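Local coordinates for protein aminopeptidase P; XAA-pro aminopeptidase (PDB 3IL0) that probably acts as an aminopeptidase of the metal-dependent M24B peptidase family, represented here by its creatinase/prolidase-type N-terminal domain, at residues T40-F45 with R51-D56. Numbering follows the deposited sequence.
Sequences TNATVF and RLFLTD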
ATOM      1  N   THR A  40     -13.742  -0.732  -3.844  1.00 55.82           N
ATOM      2  CA  THR A  40     -13.040  -1.754  -4.628  1.00 54.89           C
ATOM      3  C   THR A  40     -12.076  -1.171  -5.674  1.00 54.02           C
ATOM      4  O   THR A  40     -11.541  -1.896  -6.518  1.00 53.83           O
ATOM      5  CB  THR A  40     -14.057  -2.633  -5.341  1.00 55.07           C
ATOM      6  OG1 THR A  40     -14.670  -1.876  -6.393  1.00 55.56           O
ATOM      7  CG2 THR A  40     -15.124  -3.088  -4.365  1.00 54.36           C
ATOM      8  N   ASN A  41     -11.848   0.133  -5.618  1.00 52.92           N
ATOM      9  CA  ASN A  41     -10.828   0.722  -6.464  1.00 52.40           C
ATOM     10  C   ASN A  41      -9.924   1.768  -5.781  1.00 50.39           C
ATOM     11  O   ASN A  41      -9.849   2.951  -6.177  1.00 50.52           O
ATOM     12  CB  ASN A  41     -11.466   1.242  -7.732  1.00 53.17           C
ATOM     13  CG  ASN A  41     -10.807   0.662  -8.943  1.00 55.57           C
ATOM     14  OD1 ASN A  41      -9.599   0.897  -9.178  1.00 57.30           O
ATOM     15  ND2 ASN A  41     -11.563  -0.153  -9.702  1.00 56.70           N
ATOM     16  N   ALA A  42      -9.272   1.285  -4.722  1.00 47.53           N
ATOM     17  CA  ALA A  42      -8.194   1.975  -4.041  1.00 45.24           C
ATOM     18  C   ALA A  42      -6.973   1.021  -4.018  1.00 43.00           C
ATOM     19  O   ALA A  42      -7.149  -0.206  -4.018  1.00 42.99           O
ATOM     20  CB  ALA A  42      -8.615   2.367  -2.616  1.00 44.84           C
ATOM     21  N   THR A  43      -5.751   1.591  -4.052  1.00 39.93           N
ATOM     22  CA  THR A  43      -4.499   0.859  -3.757  1.00 36.65           C
ATOM     23  C   THR A  43      -3.849   1.658  -2.656  1.00 33.77           C
ATOM     24  O   THR A  43      -3.925   2.910  -2.640  1.00 34.43           O
ATOM     25  CB  THR A  43      -3.520   0.768  -4.979  1.00 37.15           C
ATOM     26  OG1 THR A  43      -4.143   0.074  -6.075  1.00 37.47           O
ATOM     27  CG2 THR A  43      -2.157   0.021  -4.620  1.00 36.32           C
ATOM     28  N   VAL A  44      -3.214   0.957  -1.733  1.00 29.93           N
ATOM     29  CA  VAL A  44      -2.445   1.602  -0.671  1.00 26.70           C
ATOM     30  C   VAL A  44      -0.988   1.204  -0.793  1.00 24.78           C
ATOM     31  O   VAL A  44      -0.661   0.052  -1.153  1.00 24.43           O
ATOM     32  CB  VAL A  44      -3.034   1.238   0.686  1.00 26.57           C
ATOM     33  CG1 VAL A  44      -2.063   1.520   1.859  1.00 23.23           C
ATOM     34  CG2 VAL A  44      -4.352   1.942   0.815  1.00 25.91           C
ATOM     35  N   PHE A  45      -0.109   2.150  -0.503  1.00 22.37           N
ATOM     36  CA  PHE A  45       1.280   1.881  -0.558  1.00 21.91           C
ATOM     37  C   PHE A  45       1.892   2.641   0.613  1.00 23.40           C
ATOM     38  O   PHE A  45       1.921   3.856   0.584  1.00 23.27           O
ATOM     39  CB  PHE A  45       1.865   2.335  -1.910  1.00 21.32           C
ATOM     40  CG  PHE A  45       3.322   1.956  -2.108  1.00 18.81           C
ATOM     41  CD1 PHE A  45       3.667   0.675  -2.439  1.00 21.15           C
ATOM     42  CD2 PHE A  45       4.325   2.879  -1.943  1.00 20.65           C
ATOM     43  CE1 PHE A  45       5.002   0.316  -2.618  1.00 25.27           C
ATOM     44  CE2 PHE A  45       5.706   2.544  -2.126  1.00 20.94           C
ATOM     45  CZ  PHE A  45       6.030   1.266  -2.474  1.00 25.44           C
ATOM     46  N   ARG A  51       2.408   7.403   3.418  1.00 33.03           N
ATOM     47  CA  ARG A  51       1.255   6.581   3.276  1.00 33.86           C
ATOM     48  C   ARG A  51       0.546   7.117   2.064  1.00 33.78           C
ATOM     49  O   ARG A  51       0.128   8.284   2.059  1.00 35.42           O
ATOM     50  CB  ARG A  51       0.372   6.695   4.500  1.00 34.87           C
ATOM     51  CG  ARG A  51       1.067   6.319   5.791  1.00 36.69           C
ATOM     52  CD  ARG A  51       0.064   6.073   6.885  1.00 41.23           C
ATOM     53  NE  ARG A  51       0.798   6.021   8.139  1.00 45.75           N
ATOM     54  CZ  ARG A  51       0.972   7.040   8.973  1.00 48.36           C
ATOM     55  NH1 ARG A  51       0.406   8.217   8.755  1.00 49.14           N
ATOM     56  NH2 ARG A  51       1.713   6.858  10.050  1.00 51.68           N
ATOM     57  N   LEU A  52       0.403   6.282   1.036  1.00 32.63           N
ATOM     58  CA  LEU A  52      -0.261   6.686  -0.173  1.00 32.49           C
ATOM     59  C   LEU A  52      -1.575   5.967  -0.336  1.00 34.01           C
ATOM     60  O   LEU A  52      -1.697   4.753  -0.098  1.00 33.27           O
ATOM     61  CB  LEU A  52       0.622   6.389  -1.373  1.00 31.75           C
ATOM     62  CG  LEU A  52       2.021   6.997  -1.431  1.00 30.54           C
ATOM     63  CD1 LEU A  52       2.645   6.676  -2.782  1.00 25.70           C
ATOM     64  CD2 LEU A  52       1.976   8.570  -1.130  1.00 28.17           C
ATOM     65  N   PHE A  53      -2.571   6.715  -0.773  1.00 35.78           N
ATOM     66  CA  PHE A  53      -3.861   6.124  -1.114  1.00 37.18           C
ATOM     67  C   PHE A  53      -4.107   6.485  -2.555  1.00 37.99           C
ATOM     68  O   PHE A  53      -4.106   7.671  -2.899  1.00 38.17           O
ATOM     69  CB  PHE A  53      -4.976   6.705  -0.205  1.00 37.46           C
ATOM     70  CG  PHE A  53      -6.345   6.165  -0.504  1.00 39.31           C
ATOM     71  CD1 PHE A  53      -6.891   5.152   0.278  1.00 41.49           C
ATOM     72  CD2 PHE A  53      -7.091   6.661  -1.578  1.00 42.02           C
ATOM     73  CE1 PHE A  53      -8.153   4.651   0.008  1.00 42.07           C
ATOM     74  CE2 PHE A  53      -8.332   6.147  -1.877  1.00 42.26           C
ATOM     75  CZ  PHE A  53      -8.879   5.150  -1.069  1.00 42.28           C
ATOM     76  N   LEU A  54      -4.330   5.497  -3.408  1.00 39.33           N
ATOM     77  CA  LEU A  54      -4.408   5.791  -4.822  1.00 40.61           C
ATOM     78  C   LEU A  54      -5.762   5.389  -5.372  1.00 42.43           C
ATOM     79  O   LEU A  54      -6.170   4.230  -5.261  1.00 42.22           O
ATOM     80  CB  LEU A  54      -3.238   5.119  -5.600  1.00 40.50           C
ATOM     81  CG  LEU A  54      -1.797   5.440  -5.141  1.00 39.10           C
ATOM     82  CD1 LEU A  54      -1.191   4.297  -4.377  1.00 36.67           C
ATOM     83  CD2 LEU A  54      -0.920   5.770  -6.302  1.00 37.70           C
ATOM     84  N   THR A  55      -6.439   6.351  -5.997  1.00 44.97           N
ATOM     85  CA  THR A  55      -7.708   6.077  -6.666  1.00 46.99           C
ATOM     86  C   THR A  55      -7.968   6.957  -7.927  1.00 49.23           C
ATOM     87  O   THR A  55      -7.233   7.905  -8.221  1.00 48.90           O
ATOM     88  CB  THR A  55      -8.847   6.184  -5.643  1.00 46.69           C
ATOM     89  OG1 THR A  55     -10.044   5.664  -6.214  1.00 46.37           O
ATOM     90  CG2 THR A  55      -9.037   7.616  -5.194  1.00 45.33           C
ATOM     91  N   ASP A  56      -9.002   6.586  -8.680  1.00 52.62           N
ATOM     92  CA  ASP A  56      -9.477   7.343  -9.868  1.00 55.28           C
ATOM     93  C   ASP A  56     -10.203   8.669  -9.541  1.00 56.89           C
ATOM     94  O   ASP A  56     -10.406   9.031  -8.358  1.00 56.99           O
ATOM     95  CB  ASP A  56     -10.416   6.474 -10.709  1.00 55.42           C
ATOM     96  CG  ASP A  56     -11.683   6.097  -9.954  1.00 57.85           C
ATOM     97  OD1 ASP A  56     -12.222   6.953  -9.198  1.00 57.48           O
ATOM     98  OD2 ASP A  56     -12.135   4.929 -10.109  1.00 61.27           O
TER
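With chi1 at -169°, Thr55 swings OG1 to the side away from its own amide nitrogen, against the carbonyl of Asn41; Phe53, with CG likewise trans to N (chi1 179°), turns its ring toward Val44 CG2. The Thr55 hydroxyl donates to the backbone: OG1 lies 2.7 Å from Asn41 O, almost in line with the C=O bond. This side-chain bond ties the two segments together next to the hydrogen-bonded pair Thr43-Leu54. In that antiparallel pair Leu54 N lies 2.7 Å from Thr43 O and Thr43 N 2.9 Å from Leu54 O. Phe45 and Leu52 make the second such pair, Leu52 N reaching Phe45 O at 2.9 Å and Phe45 N reaching Leu52 O at 3.1 Å. Between them sits the non-hydrogen-bonded pair Val44-Phe53, where Val44 CA makes a CA-H...O contact with Leu52 O at 3.3 Å. On the face that carries Val44, Phe53 and Thr55, CG2 of Val44 meets CD1 of the Phe53 ring at 4.1 Å, the two side chains slanting past each other, while CG2 of Thr55 lies in the ring plane at its edge. Ile31 of helix 28-35 packs on Ala42, Val44 and Phe53, and Phe37 adds an edge-to-face ring contact to Phe53. The other face carries Thr43, Phe45, Leu52 and Leu54: CD1 of Leu52 touches Phe45 CD2 obliquely at 4.2 Å, and CD1 of Leu54 bends over the Thr43 carbonyl. Helix 78-88 packs there against Phe45 and Leu52. Strands 42-47 and 51-55, consecutive and antiparallel, form a beta hairpin within the mixed sheet, between strands 22-25 and 71-74, with helices on both faces, in the creatinase/prolidase N-terminal domain.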